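Local structure of Lys-gingipain catalytic subunit (Porphyromonas gingivalis, 6I9A) at residues E219-T229 with T251-F261; K271-S279 with V359-P367. The protein cleaves proteins after lysine residues as a secreted, calcium-binding cysteine endopeptidase and may act as a virulence factor in periodontal disease. All coordinates share one frame; numbering follows the deposited sequence. Where two conformers were deposited one is given.

Contact 1 of 2, residues E219-T229 with T251-F261; sequences ETAWADPLLTT and TAQFDYVQPCF. With CA (calcium ion), chain H.
Phe261 lays its ring against the indole of Trp222, a face-to-face stack in which the phenyl and the five-membered ring have centroids 4.2 Å apart and planes inclined by 28°. The overlap is offset: Phe261 CZ sits above the rim of the indole. With CG anti to the backbone N (chi1 -179°), the phenyl reaches along the hairpin, where Leu227 O meets its edge at CE2 and Leu227 CD2 touches CZ at 4.0 Å. A second flat group pairs with Glu219, whose CG stands 3.6 Å from the centroid of the Tyr256 ring, almost on the ring normal, a CH-pi contact. A bend at chi2 folds the carboxylate over the same face, its plane 19° from that of the ring. Water 1 joins Glu219 OE2 to Gln253 OE1, and water 2 joins the same oxygen to Tyr256 OH. Between the two clusters the backbones are pinned by Phe261 N to Glu219 O, 2.8 Å. Farther out, Tyr276 OH bonds both Trp222 NE1 and Thr251 OG1, and Phe254 O binds calcium at 2.4 Å with Asp85 and Glu263. One hairpin thus carries Ala223, which touches the inhibitor, and rests on a calcium-braced loop; the two waters donating to OE2 would probably favour a charged carboxylate on Glu219.

Contact 2 of 2, residues K271-S279 with V359-P367; sequences KGAYAYIGS and VLGDGSVMP
Tyr276 and Leu360 form the hydrogen-bonded pair of an antiparallel ladder that adds edge strand 357-361 to the otherwise parallel strands of the six-stranded sheet in the catalytic domain. Two backbone bonds close this pair, Tyr276 N to Leu360 O at 2.8 Å and Leu360 N to Tyr276 O at 2.9 Å. The ladder continues through the non-hydrogen-bonded pairs Ile277 with Val359 and Ala275 with Gly361, where CA-H...O contacts from Ala275 and Val359 supplement the N-H bonds. Gly361, at positive phi (84°), brings its CA within 4.2 Å of Ala275 CA. Past it a longer bond, Asp362 N to Tyr274 O at 3.3 Å, follows the chain round the corner at Tyr274.

Apolar contacts lie along one side of the ladder and beyond its end. Ile277 CG1 meets Val359 CG2 at 4.0 Å on the face opposite Tyr276 and Leu360. In Tyr274 a chi1 of 63° sets CG between the backbone N and the carbonyl carbon, from where the ring reaches Val365 CG1 through CE1 at 3.5 Å. Helix 126-141 joins this group through Tyr139. Separately, the phenol oxygen of Tyr274 makes a van der Waals contact with the Pro367 ring.

Polar side chains shape the exit turn. Asp362 OD2 is held by Lys35 and Trp31, whereas OD1 accepts from Ser364 N on its anti side, the bond that makes an Asx turn, and additionally from Ser364 OG at 2.7 Å on its syn side.

In the fold
From the N terminus, the chain first builds the sheet with strands 14-20 and 117-121, then the six-stranded sheet from strand 152-157 onward. Contact 1 closes a short loop of 21 residues that includes strand 242-247 and the catalytic Cys249, joining the hairpin after His216 to the calcium-bound approach to helix 261-267. Contact 2 opens only afterwards, so the two are in series, neither nesting nor crossing; its 79-residue connection is about half helical and returns the chain to the sheet edge. They meet where a backbone hydrogen bond joins Ala252 to Ser279 and Phe261 CD1 packs near Tyr276 OH, coupling the active-site loops to strand 273-279 of the six-stranded sheet.

Contact 1 of 2, residues E219-T229 with T251-F261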
ATOM      1  N   GLU A 219     -19.303   6.168   6.450  1.00 10.08           N
ATOM      2  CA  GLU A 219     -18.478   5.111   7.061  1.00 10.13           C
ATOM      3  C   GLU A 219     -18.575   3.822   6.305  1.00 10.33           C
ATOM      4  O   GLU A 219     -17.642   3.026   6.359  1.00 10.98           O
ATOM      5  CB  GLU A 219     -18.959   4.816   8.497  1.00 11.06           C
ATOM      6  CG  GLU A 219     -18.952   6.043   9.437  1.00 12.28           C
ATOM      7  CD  GLU A 219     -20.249   6.863   9.497  1.00 12.83           C
ATOM      8  OE1 GLU A 219     -21.081   6.757   8.564  1.00 13.35           O
ATOM      9  OE2 GLU A 219     -20.421   7.621  10.480  1.00 15.27           O
ATOM     10  N   THR A 220     -19.697   3.613   5.594  1.00 10.16           N
ATOM     11  CA  THR A 220     -19.963   2.326   4.946  1.00 10.74           C
ATOM     12  C   THR A 220     -20.248   2.452   3.465  1.00 10.33           C
ATOM     13  O   THR A 220     -20.781   1.506   2.862  1.00 11.54           O
ATOM     14  CB  THR A 220     -21.136   1.608   5.668  1.00 11.90           C
ATOM     15  OG1 THR A 220     -22.288   2.458   5.618  1.00 15.22           O
ATOM     16  CG2 THR A 220     -20.794   1.241   7.090  1.00 13.21           C
ATOM     17  N   ALA A 221     -19.877   3.581   2.831  1.00 10.56           N
ATOM     18  CA  ALA A 221     -20.179   3.733   1.421  1.00  9.58           C
ATOM     19  C   ALA A 221     -19.357   4.806   0.770  1.00  9.25           C
ATOM     20  O   ALA A 221     -19.030   5.842   1.365  1.00  9.72           O
ATOM     21  CB  ALA A 221     -21.675   4.091   1.201  1.00 11.95           C
ATOM     22  N   TRP A 222     -19.139   4.626  -0.536  1.00  9.13           N
ATOM     23  CA  TRP A 222     -18.914   5.729  -1.469  1.00  9.14           C
ATOM     24  C   TRP A 222     -20.339   6.228  -1.735  1.00  9.62           C
ATOM     25  O   TRP A 222     -21.196   5.446  -2.161  1.00 10.31           O
ATOM     26  CB  TRP A 222     -18.194   5.277  -2.741  1.00  9.76           C
ATOM     27  CG  TRP A 222     -16.776   4.881  -2.499  1.00  8.91           C
ATOM     28  CD1 TRP A 222     -16.004   5.159  -1.404  1.00  9.53           C
ATOM     29  CD2 TRP A 222     -15.912   4.273  -3.456  1.00  9.07           C
ATOM     30  NE1 TRP A 222     -14.719   4.725  -1.617  1.00  9.43           N
ATOM     31  CE2 TRP A 222     -14.635   4.172  -2.871  1.00  9.27           C
ATOM     32  CE3 TRP A 222     -16.102   3.764  -4.757  1.00 10.00           C
ATOM     33  CZ2 TRP A 222     -13.514   3.680  -3.570  1.00  9.50           C
ATOM     34  CZ3 TRP A 222     -15.006   3.214  -5.423  1.00 10.30           C
ATOM     35  CH2 TRP A 222     -13.731   3.168  -4.826  1.00  9.97           C
ATOM     36  N   ALA A 223     -20.653   7.487  -1.433  1.00  9.24           N
ATOM     37  CA  ALA A 223     -22.056   7.867  -1.300  1.00 11.29           C
ATOM     38  C   ALA A 223     -22.798   8.167  -2.595  1.00  9.90           C
ATOM     39  O   ALA A 223     -24.024   7.934  -2.639  1.00 11.30           O
ATOM     40  CB  ALA A 223     -22.188   9.049  -0.355  1.00 11.84           C
ATOM     41  N   ASP A 224     -22.137   8.729  -3.597  1.00  9.80           N
ATOM     42  CA  ASP A 224     -22.895   9.102  -4.822  1.00 10.27           C
ATOM     43  C   ASP A 224     -21.913   9.331  -5.970  1.00  9.65           C
ATOM     44  O   ASP A 224     -21.209  10.354  -5.988  1.00  9.75           O
ATOM     45  CB  ASP A 224     -23.704  10.391  -4.575  1.00 12.05           C
ATOM     46  CG  ASP A 224     -24.641  10.727  -5.704  1.00 13.63           C
ATOM     47  OD1 ASP A 224     -24.538  10.111  -6.761  1.00 14.36           O
ATOM     48  OD2 ASP A 224     -25.470  11.670  -5.534  1.00 17.80           O
ATOM     49  N   PRO A 225     -21.811   8.395  -6.909  1.00  9.52           N
ATOM     50  CA  PRO A 225     -22.670   7.212  -7.053  1.00 10.75           C
ATOM     51  C   PRO A 225     -22.470   6.225  -5.907  1.00  9.83           C
ATOM     52  O   PRO A 225     -21.349   6.014  -5.427  1.00 10.23           O
ATOM     53  CB  PRO A 225     -22.233   6.613  -8.389  1.00 11.48           C
ATOM     54  CG  PRO A 225     -20.821   7.136  -8.614  1.00 10.87           C
ATOM     55  CD  PRO A 225     -20.896   8.534  -8.046  1.00  9.61           C
ATOM     56  N   LEU A 226     -23.556   5.612  -5.468  1.00 10.47           N
ATOM     57  CA  LEU A 226     -23.569   4.822  -4.281  1.00 11.40           C
ATOM     58  C   LEU A 226     -22.985   3.425  -4.460  1.00 11.62           C
ATOM     59  O   LEU A 226     -23.391   2.639  -5.340  1.00 11.65           O
ATOM     60  CB  LEU A 226     -25.037   4.690  -3.805  1.00 12.17           C
ATOM     61  CG  LEU A 226     -25.271   3.900  -2.503  1.00 12.50           C
ATOM     62  CD1 LEU A 226     -24.680   4.655  -1.284  1.00 14.03           C
ATOM     63  CD2 LEU A 226     -26.771   3.674  -2.261  1.00 14.79           C
ATOM     64  N   LEU A 227     -22.061   3.083  -3.544  1.00 10.65           N
ATOM     65  CA  LEU A 227     -21.505   1.731  -3.423  1.00 11.04           C
ATOM     66  C   LEU A 227     -21.433   1.441  -1.954  1.00 10.98           C
ATOM     67  O   LEU A 227     -20.619   2.037  -1.244  1.00 11.42           O
ATOM     68  CB  LEU A 227     -20.132   1.635  -4.067  1.00 10.84           C
ATOM     69  CG  LEU A 227     -19.459   0.258  -4.034  1.00 11.07           C
ATOM     70  CD1 LEU A 227     -20.240  -0.790  -4.840  1.00 12.80           C
ATOM     71  CD2 LEU A 227     -18.013   0.359  -4.524  1.00 11.90           C
ATOM     72  N   THR A 228     -22.297   0.573  -1.480  1.00 12.11           N
ATOM     73  CA  THR A 228     -22.358   0.289  -0.046  1.00 13.58           C
ATOM     74  C   THR A 228     -21.552  -0.953   0.348  1.00 12.74           C
ATOM     75  O   THR A 228     -21.250  -1.803  -0.500  1.00 12.12           O
ATOM     76  CB  THR A 228     -23.808   0.058   0.411  1.00 14.68           C
ATOM     77  OG1 THR A 228     -24.235  -1.167  -0.204  1.00 15.27           O
ATOM     78  CG2 THR A 228     -24.737   1.216   0.023  1.00 14.89           C
ATOM     79  N   THR A 229     -21.357  -1.144   1.665  1.00 12.03           N
ATOM     80  CA  THR A 229     -20.715  -2.382   2.170  1.00 12.89           C
ATOM     81  C   THR A 229     -21.544  -3.619   1.767  1.00 13.78           C
ATOM     82  O   THR A 229     -20.965  -4.679   1.438  1.00 13.58           O
ATOM     83  CB  THR A 229     -20.482  -2.294   3.691  1.00 13.18           C
ATOM     84  OG1 THR A 229     -21.687  -1.908   4.367  1.00 16.47           O
ATOM     85  CG2 THR A 229     -19.339  -1.357   4.050  1.00 14.09           C
ATOM     86  N   THR A 251     -14.660   6.738   5.094  1.00  8.99           N
ATOM     87  CA  THR A 251     -14.758   5.327   4.717  1.00  9.34           C
ATOM     88  C   THR A 251     -13.723   4.439   5.383  1.00  8.88           C
ATOM     89  O   THR A 251     -13.913   3.207   5.350  1.00 10.36           O
ATOM     90  CB  THR A 251     -14.609   5.183   3.219  1.00  8.79           C
ATOM     91  OG1 THR A 251     -13.301   5.583   2.788  1.00  9.17           O
ATOM     92  CG2 THR A 251     -15.705   5.877   2.416  1.00  9.89           C
ATOM     93  N   ALA A 252     -12.661   5.017   5.975  1.00  9.24           N
ATOM     94  CA  ALA A 252     -11.643   4.227   6.678  1.00  9.28           C
ATOM     95  C   ALA A 252     -11.755   4.485   8.160  1.00  8.93           C
ATOM     96  O   ALA A 252     -10.776   4.321   8.889  1.00  9.63           O
ATOM     97  CB  ALA A 252     -10.254   4.553   6.138  1.00  9.75           C
ATOM     98  N   GLN A 253     -12.949   4.808   8.675  1.00  9.86           N
ATOM     99  CA  GLN A 253     -13.130   5.031  10.147  1.00  9.84           C
ATOM    100  C   GLN A 253     -13.291   3.654  10.793  1.00  9.86           C
ATOM    101  O   GLN A 253     -14.392   3.165  11.061  1.00 10.47           O
ATOM    102  CB  GLN A 253     -14.341   5.924  10.378  1.00 10.54           C
ATOM    103  CG  GLN A 253     -14.290   6.522  11.802  1.00 10.83           C
ATOM    104  CD  GLN A 253     -15.406   7.495  12.020  1.00 10.87           C
ATOM    105  OE1 GLN A 253     -16.377   7.222  12.777  1.00 12.29           O
ATOM    106  NE2 GLN A 253     -15.295   8.644  11.395  1.00 11.21           N
ATOM    107  N   PHE A 254     -12.138   3.046  11.086  1.00  9.85           N
ATOM    108  CA  PHE A 254     -12.101   1.624  11.385  1.00 10.24           C
ATOM    109  C   PHE A 254     -12.411   1.272  12.826  1.00 10.09           C
ATOM    110  O   PHE A 254     -12.383   0.074  13.167  1.00 10.09           O
ATOM    111  CB  PHE A 254     -10.751   1.008  10.922  1.00 10.33           C
ATOM    112  CG  PHE A 254      -9.544   1.668  11.535  1.00 10.07           C
ATOM    113  CD1 PHE A 254      -8.849   2.664  10.848  1.00 11.59           C
ATOM    114  CD2 PHE A 254      -9.082   1.272  12.773  1.00 11.47           C
ATOM    115  CE1 PHE A 254      -7.739   3.289  11.430  1.00 12.98           C
ATOM    116  CE2 PHE A 254      -7.988   1.905  13.372  1.00 12.33           C
ATOM    117  CZ  PHE A 254      -7.296   2.894  12.690  1.00 13.06           C
ATOM    118  N   ASP A 255     -12.812   2.243  13.686  1.00 10.28           N
ATOM    119  CA  ASP A 255     -13.401   1.939  14.985  1.00 10.53           C
ATOM    120  C   ASP A 255     -14.918   2.209  14.988  1.00 11.01           C
ATOM    121  O   ASP A 255     -15.527   2.236  16.070  1.00 12.25           O
ATOM    122  CB  ASP A 255     -12.715   2.753  16.082  1.00 11.43           C
ATOM    123  CG  ASP A 255     -13.121   4.200  16.107  1.00 12.73           C
ATOM    124  OD1 ASP A 255     -13.576   4.704  15.049  1.00 12.14           O
ATOM    125  OD2 ASP A 255     -13.007   4.836  17.192  1.00 15.62           O
ATOM    126  N   TYR A 256     -15.541   2.307  13.823  1.00 11.10           N
ATOM    127  CA  TYR A 256     -16.974   2.502  13.733  1.00 11.76           C
ATOM    128  C   TYR A 256     -17.718   1.289  14.326  1.00 12.32           C
ATOM    129  O   TYR A 256     -17.171   0.176  14.426  1.00 12.11           O
ATOM    130  CB  TYR A 256     -17.357   2.717  12.272  1.00 11.71           C
ATOM    131  CG  TYR A 256     -18.810   3.086  12.044  1.00 11.74           C
ATOM    132  CD1 TYR A 256     -19.373   4.223  12.650  1.00 14.09           C
ATOM    133  CD2 TYR A 256     -19.585   2.388  11.126  1.00 13.26           C
ATOM    134  CE1 TYR A 256     -20.683   4.625  12.355  1.00 13.82           C
ATOM    135  CE2 TYR A 256     -20.895   2.769  10.848  1.00 14.47           C
ATOM    136  CZ  TYR A 256     -21.449   3.861  11.493  1.00 14.69           C
ATOM    137  OH  TYR A 256     -22.761   4.193  11.218  1.00 16.94           O
ATOM    138  N   VAL A 257     -18.994   1.496  14.693  1.00 12.58           N
ATOM    139  CA  VAL A 257     -19.845   0.474  15.329  0.50 13.27           C
ATOM    140  C   VAL A 257     -20.072  -0.722  14.399  1.00 13.99           C
ATOM    141  O   VAL A 257     -20.418  -1.804  14.880  1.00 16.67           O
ATOM    142  CB  VAL A 257     -21.180   1.085  15.834  0.50 14.36           C
ATOM    143  CG1 VAL A 257     -22.033   1.618  14.681  0.50 15.75           C
ATOM    144  CG2 VAL A 257     -21.965   0.103  16.704  0.50 13.64           C
ATOM    145  N   GLN A 258     -19.891  -0.527  13.091  1.00 13.00           N
ATOM    146  CA  GLN A 258     -19.938  -1.584  12.092  0.52 12.87           C
ATOM    147  C   GLN A 258     -18.600  -1.600  11.360  1.00 12.15           C
ATOM    148  O   GLN A 258     -17.938  -0.563  11.322  1.00 11.40           O
ATOM    149  CB  GLN A 258     -21.091  -1.349  11.084  0.52 14.63           C
ATOM    150  CG  GLN A 258     -22.505  -1.346  11.726  0.52 17.50           C
ATOM    151  CD  GLN A 258     -22.891  -2.621  12.459  0.52 22.34           C
ATOM    152  OE1 GLN A 258     -23.691  -2.594  13.404  0.52 28.58           O
ATOM    153  NE2 GLN A 258     -22.344  -3.756  12.063  0.52 22.77           N
ATOM    154  N   PRO A 259     -18.201  -2.686  10.700  1.00 11.73           N
ATOM    155  CA  PRO A 259     -16.987  -2.626   9.879  1.00 10.89           C
ATOM    156  C   PRO A 259     -17.128  -1.496   8.842  1.00 10.87           C
ATOM    157  O   PRO A 259     -18.174  -1.325   8.182  1.00 11.08           O
ATOM    158  CB  PRO A 259     -16.944  -4.009   9.192  1.00 11.61           C
ATOM    159  CG  PRO A 259     -17.641  -4.899  10.243  1.00 11.69           C
ATOM    160  CD  PRO A 259     -18.790  -4.040  10.671  1.00 12.54           C
ATOM    161  N   CYS A 260     -16.084  -0.684   8.719  1.00 10.54           N
ATOM    162  CA  CYS A 260     -16.182   0.413   7.782  1.00 10.71           C
ATOM    163  C   CYS A 260     -15.988  -0.082   6.344  1.00  9.63           C
ATOM    164  O   CYS A 260     -15.559  -1.217   6.115  1.00  9.88           O
ATOM    165  CB  CYS A 260     -15.199   1.525   8.143  1.00 10.60           C
ATOM    166  SG  CYS A 260     -13.440   1.084   7.903  1.00 11.01           S
ATOM    167  N   PHE A 261     -16.256   0.784   5.363  1.00  9.90           N
ATOM    168  CA  PHE A 261     -16.111   0.450   3.967  1.00  9.46           C
ATOM    169  C   PHE A 261     -14.715  -0.122   3.663  1.00  9.35           C
ATOM    170  O   PHE A 261     -14.594  -1.129   2.947  1.00  9.47           O
ATOM    171  CB  PHE A 261     -16.379   1.738   3.156  1.00 10.01           C
ATOM    172  CG  PHE A 261     -16.304   1.567   1.672  1.00  9.54           C
ATOM    173  CD1 PHE A 261     -15.086   1.692   0.995  1.00 10.12           C
ATOM    174  CD2 PHE A 261     -17.460   1.347   0.929  1.00 10.70           C
ATOM    175  CE1 PHE A 261     -15.022   1.581  -0.391  1.00 11.56           C
ATOM    176  CE2 PHE A 261     -17.399   1.244  -0.461  1.00 10.86           C
ATOM    177  CZ  PHE A 261     -16.187   1.398  -1.119  1.00 10.39           C
TER
HETATM  178 CA    CA H 706     -13.376  -2.030  12.804  1.00 10.30          CA
HETATM  179  O   HOH W   1     -19.008   8.063  12.693  1.00 22.63           O
HETATM  180  O   HOH W   2     -23.186   6.895  11.551  1.00 27.59           O
HETATM  181  O   HOH W   3     -15.241  -0.467  12.518  1.00 11.66           O
HETATM  182  O   HOH W   4     -13.773  -1.813  15.192  1.00 12.89           O
HETATM  183  O   HOH W   5     -15.306  -3.391  12.686  1.00 12.10           O

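Contact 2 of 2, residues K271-S279 with V359-P367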
ATOM      1  N   LYS A 271     -13.067 -11.514  -3.639  1.00 10.94           N
ATOM      2  CA  LYS A 271     -13.675 -10.373  -4.334  1.00 10.74           C
ATOM      3  C   LYS A 271     -13.110  -9.125  -3.669  1.00  9.84           C
ATOM      4  O   LYS A 271     -12.424  -9.211  -2.657  1.00 10.69           O
ATOM      5  CB  LYS A 271     -15.208 -10.471  -4.275  1.00 11.64           C
ATOM      6  CG  LYS A 271     -15.748 -10.273  -2.858  1.00 11.37           C
ATOM      7  CD  LYS A 271     -17.270 -10.525  -2.703  1.00 12.03           C
ATOM      8  CE  LYS A 271     -17.711 -11.958  -2.933  1.00 13.22           C
ATOM      9  NZ  LYS A 271     -17.370 -12.853  -1.781  1.00 17.90           N
ATOM     10  N   GLY A 272     -13.477  -7.974  -4.200  1.00  9.54           N
ATOM     11  CA  GLY A 272     -13.008  -6.725  -3.591  1.00  9.82           C
ATOM     12  C   GLY A 272     -11.518  -6.477  -3.806  1.00  9.15           C
ATOM     13  O   GLY A 272     -10.934  -6.778  -4.864  1.00 10.00           O
ATOM     14  N   ALA A 273     -10.917  -5.830  -2.786  1.00  9.19           N
ATOM     15  CA  ALA A 273      -9.570  -5.263  -2.873  1.00  9.56           C
ATOM     16  C   ALA A 273      -8.527  -6.036  -2.095  1.00  8.98           C
ATOM     17  O   ALA A 273      -8.856  -6.683  -1.098  1.00 10.29           O
ATOM     18  CB  ALA A 273      -9.650  -3.825  -2.269  1.00  9.59           C
ATOM     19  N   TYR A 274      -7.250  -5.859  -2.482  1.00  8.99           N
ATOM     20  CA  TYR A 274      -6.153  -6.331  -1.623  1.00  9.19           C
ATOM     21  C   TYR A 274      -5.652  -5.219  -0.686  1.00  9.25           C
ATOM     22  O   TYR A 274      -4.994  -5.513   0.314  1.00  9.19           O
ATOM     23  CB  TYR A 274      -4.992  -6.883  -2.464  1.00  9.37           C
ATOM     24  CG  TYR A 274      -4.338  -5.869  -3.368  1.00  8.91           C
ATOM     25  CD1 TYR A 274      -3.432  -4.938  -2.859  1.00  9.20           C
ATOM     26  CD2 TYR A 274      -4.648  -5.804  -4.727  1.00  9.42           C
ATOM     27  CE1 TYR A 274      -2.809  -4.010  -3.694  1.00  9.49           C
ATOM     28  CE2 TYR A 274      -4.031  -4.867  -5.570  1.00  9.31           C
ATOM     29  CZ  TYR A 274      -3.151  -3.945  -5.035  1.00  9.40           C
ATOM     30  OH  TYR A 274      -2.512  -3.020  -5.810  1.00  9.93           O
ATOM     31  N   ALA A 275      -6.010  -3.955  -0.958  1.00  8.49           N
ATOM     32  CA  ALA A 275      -5.635  -2.825  -0.100  1.00  8.42           C
ATOM     33  C   ALA A 275      -6.595  -1.702  -0.423  1.00  8.60           C
ATOM     34  O   ALA A 275      -7.129  -1.578  -1.533  1.00  8.56           O
ATOM     35  CB  ALA A 275      -4.207  -2.389  -0.346  1.00  9.87           C
ATOM     36  N   TYR A 276      -6.767  -0.834   0.580  1.00  8.31           N
ATOM     37  CA  TYR A 276      -7.635   0.364   0.499  1.00  7.96           C
ATOM     38  C   TYR A 276      -6.937   1.509   1.146  1.00  7.62           C
ATOM     39  O   TYR A 276      -6.371   1.376   2.232  1.00  8.68           O
ATOM     40  CB  TYR A 276      -8.954   0.092   1.226  1.00  8.82           C
ATOM     41  CG  TYR A 276      -9.940   1.236   1.074  1.00  8.52           C
ATOM     42  CD1 TYR A 276     -10.582   1.467  -0.140  1.00  9.17           C
ATOM     43  CD2 TYR A 276     -10.200   2.105   2.130  1.00  9.39           C
ATOM     44  CE1 TYR A 276     -11.491   2.515  -0.296  1.00  8.47           C
ATOM     45  CE2 TYR A 276     -11.123   3.156   1.983  1.00  9.07           C
ATOM     46  CZ  TYR A 276     -11.756   3.353   0.761  1.00  8.45           C
ATOM     47  OH  TYR A 276     -12.642   4.370   0.563  1.00  9.15           O
ATOM     48  N   ILE A 277      -6.980   2.665   0.470  1.00  7.78           N
ATOM     49  CA  ILE A 277      -6.523   3.918   1.085  1.00  7.55           C
ATOM     50  C   ILE A 277      -7.736   4.823   1.256  1.00  7.66           C
ATOM     51  O   ILE A 277      -8.480   5.039   0.281  1.00  8.41           O
ATOM     52  CB  ILE A 277      -5.473   4.645   0.193  1.00  7.72           C
ATOM     53  CG1 ILE A 277      -4.182   3.797   0.123  1.00  9.05           C
ATOM     54  CG2 ILE A 277      -5.172   6.030   0.790  1.00  9.12           C
ATOM     55  CD1 ILE A 277      -3.258   4.225  -1.023  1.00  8.98           C
ATOM     56  N   GLY A 278      -7.965   5.310   2.456  1.00  7.58           N
ATOM     57  CA  GLY A 278      -9.056   6.234   2.680  1.00  8.18           C
ATOM     58  C   GLY A 278      -8.852   6.962   3.982  1.00  7.99           C
ATOM     59  O   GLY A 278      -7.832   6.788   4.682  1.00  8.70           O
ATOM     60  N   SER A 279      -9.831   7.776   4.336  1.00  8.02           N
ATOM     61  CA  SER A 279      -9.747   8.669   5.489  1.00  8.14           C
ATOM     62  C   SER A 279     -10.633   8.202   6.626  1.00  8.91           C
ATOM     63  O   SER A 279     -11.776   7.798   6.424  1.00  9.04           O
ATOM     64  CB  SER A 279     -10.203  10.057   5.065  1.00  8.50           C
ATOM     65  OG  SER A 279     -10.070  10.986   6.138  1.00  8.70           O
ATOM     66  N   VAL A 359      -3.929   3.140   5.344  1.00  8.14           N
ATOM     67  CA  VAL A 359      -3.987   1.949   4.524  1.00  8.05           C
ATOM     68  C   VAL A 359      -4.643   0.831   5.357  1.00  8.25           C
ATOM     69  O   VAL A 359      -4.156   0.508   6.458  1.00  8.83           O
ATOM     70  CB  VAL A 359      -2.603   1.481   4.045  1.00  8.71           C
ATOM     71  CG1 VAL A 359      -2.753   0.178   3.226  1.00  9.41           C
ATOM     72  CG2 VAL A 359      -1.896   2.554   3.185  1.00  9.90           C
ATOM     73  N   LEU A 360      -5.684   0.222   4.789  1.00  8.57           N
ATOM     74  CA  LEU A 360      -6.296  -1.026   5.283  1.00  8.92           C
ATOM     75  C   LEU A 360      -5.959  -2.106   4.248  1.00  8.63           C
ATOM     76  O   LEU A 360      -5.936  -1.849   3.035  1.00 10.59           O
ATOM     77  CB  LEU A 360      -7.805  -0.875   5.468  1.00  9.96           C
ATOM     78  CG  LEU A 360      -8.158   0.060   6.639  1.00 10.33           C
ATOM     79  CD1 LEU A 360      -9.575   0.621   6.507  1.00 10.94           C
ATOM     80  CD2 LEU A 360      -8.013  -0.697   7.972  1.00 12.83           C
ATOM     81  N   GLY A 361      -5.643  -3.308   4.729  1.00  9.05           N
ATOM     82  CA  GLY A 361      -5.058  -4.303   3.841  1.00  9.65           C
ATOM     83  C   GLY A 361      -3.551  -4.077   3.733  1.00  9.56           C
ATOM     84  O   GLY A 361      -2.940  -3.489   4.630  1.00 10.73           O
ATOM     85  N   ASP A 362      -2.910  -4.601   2.687  1.00  8.94           N
ATOM     86  CA  ASP A 362      -1.454  -4.706   2.685  1.00  9.23           C
ATOM     87  C   ASP A 362      -0.795  -3.552   1.945  1.00  8.46           C
ATOM     88  O   ASP A 362      -0.724  -3.497   0.707  1.00  9.03           O
ATOM     89  CB  ASP A 362      -1.066  -6.056   2.072  1.00  9.93           C
ATOM     90  CG  ASP A 362       0.431  -6.349   2.155  1.00  9.25           C
ATOM     91  OD1 ASP A 362       1.198  -5.434   2.548  1.00  9.67           O
ATOM     92  OD2 ASP A 362       0.824  -7.510   1.870  1.00 10.06           O
ATOM     93  N   GLY A 363      -0.256  -2.624   2.729  1.00  8.39           N
ATOM     94  CA  GLY A 363       0.420  -1.449   2.209  1.00  9.43           C
ATOM     95  C   GLY A 363       1.793  -1.696   1.612  1.00  8.42           C
ATOM     96  O   GLY A 363       2.362  -0.835   0.922  1.00  8.83           O
ATOM     97  N   SER A 364       2.339  -2.916   1.836  1.00  8.51           N
ATOM     98  CA  SER A 364       3.657  -3.271   1.290  1.00  8.92           C
ATOM     99  C   SER A 364       3.600  -3.806  -0.125  1.00  8.66           C
ATOM    100  O   SER A 364       4.640  -4.037  -0.732  1.00  9.13           O
ATOM    101  CB  SER A 364       4.396  -4.249   2.203  1.00  9.54           C
ATOM    102  OG  SER A 364       3.843  -5.558   2.143  1.00  9.67           O
ATOM    103  N   VAL A 365       2.393  -4.002  -0.680  1.00  8.81           N
ATOM    104  CA  VAL A 365       2.270  -4.445  -2.088  1.00  9.51           C
ATOM    105  C   VAL A 365       2.822  -3.344  -2.982  1.00  9.13           C
ATOM    106  O   VAL A 365       2.608  -2.131  -2.741  1.00  8.59           O
ATOM    107  CB  VAL A 365       0.788  -4.730  -2.412  1.00  9.33           C
ATOM    108  CG1 VAL A 365       0.581  -4.952  -3.919  1.00 10.73           C
ATOM    109  CG2 VAL A 365       0.267  -5.925  -1.617  1.00 10.04           C
ATOM    110  N   MET A 366       3.477  -3.738  -4.063  1.00  8.89           N
ATOM    111  CA  MET A 366       3.911  -2.881  -5.142  1.00  9.55           C
ATOM    112  C   MET A 366       2.900  -2.993  -6.283  1.00  9.52           C
ATOM    113  O   MET A 366       2.922  -3.981  -7.031  1.00 10.24           O
ATOM    114  CB  MET A 366       5.314  -3.241  -5.659  1.00 11.38           C
ATOM    115  CG  MET A 366       6.388  -2.881  -4.683  1.00 12.83           C
ATOM    116  SD  MET A 366       7.945  -2.762  -5.549  1.00 16.54           S
ATOM    117  CE  MET A 366       9.037  -2.382  -4.184  1.00 16.32           C
ATOM    118  N   PRO A 367       1.987  -2.053  -6.458  1.00  9.33           N
ATOM    119  CA  PRO A 367       0.983  -2.217  -7.510  1.00  9.78           C
ATOM    120  C   PRO A 367       1.626  -2.178  -8.875  1.00  9.21           C
ATOM    121  O   PRO A 367       2.500  -1.356  -9.178  1.00 10.13           O
ATOM    122  CB  PRO A 367       0.017  -1.023  -7.313  1.00 10.49           C
ATOM    123  CG  PRO A 367       0.245  -0.624  -5.849  1.00  9.32           C
ATOM    124  CD  PRO A 367       1.734  -0.832  -5.660  1.00  9.55           C
TER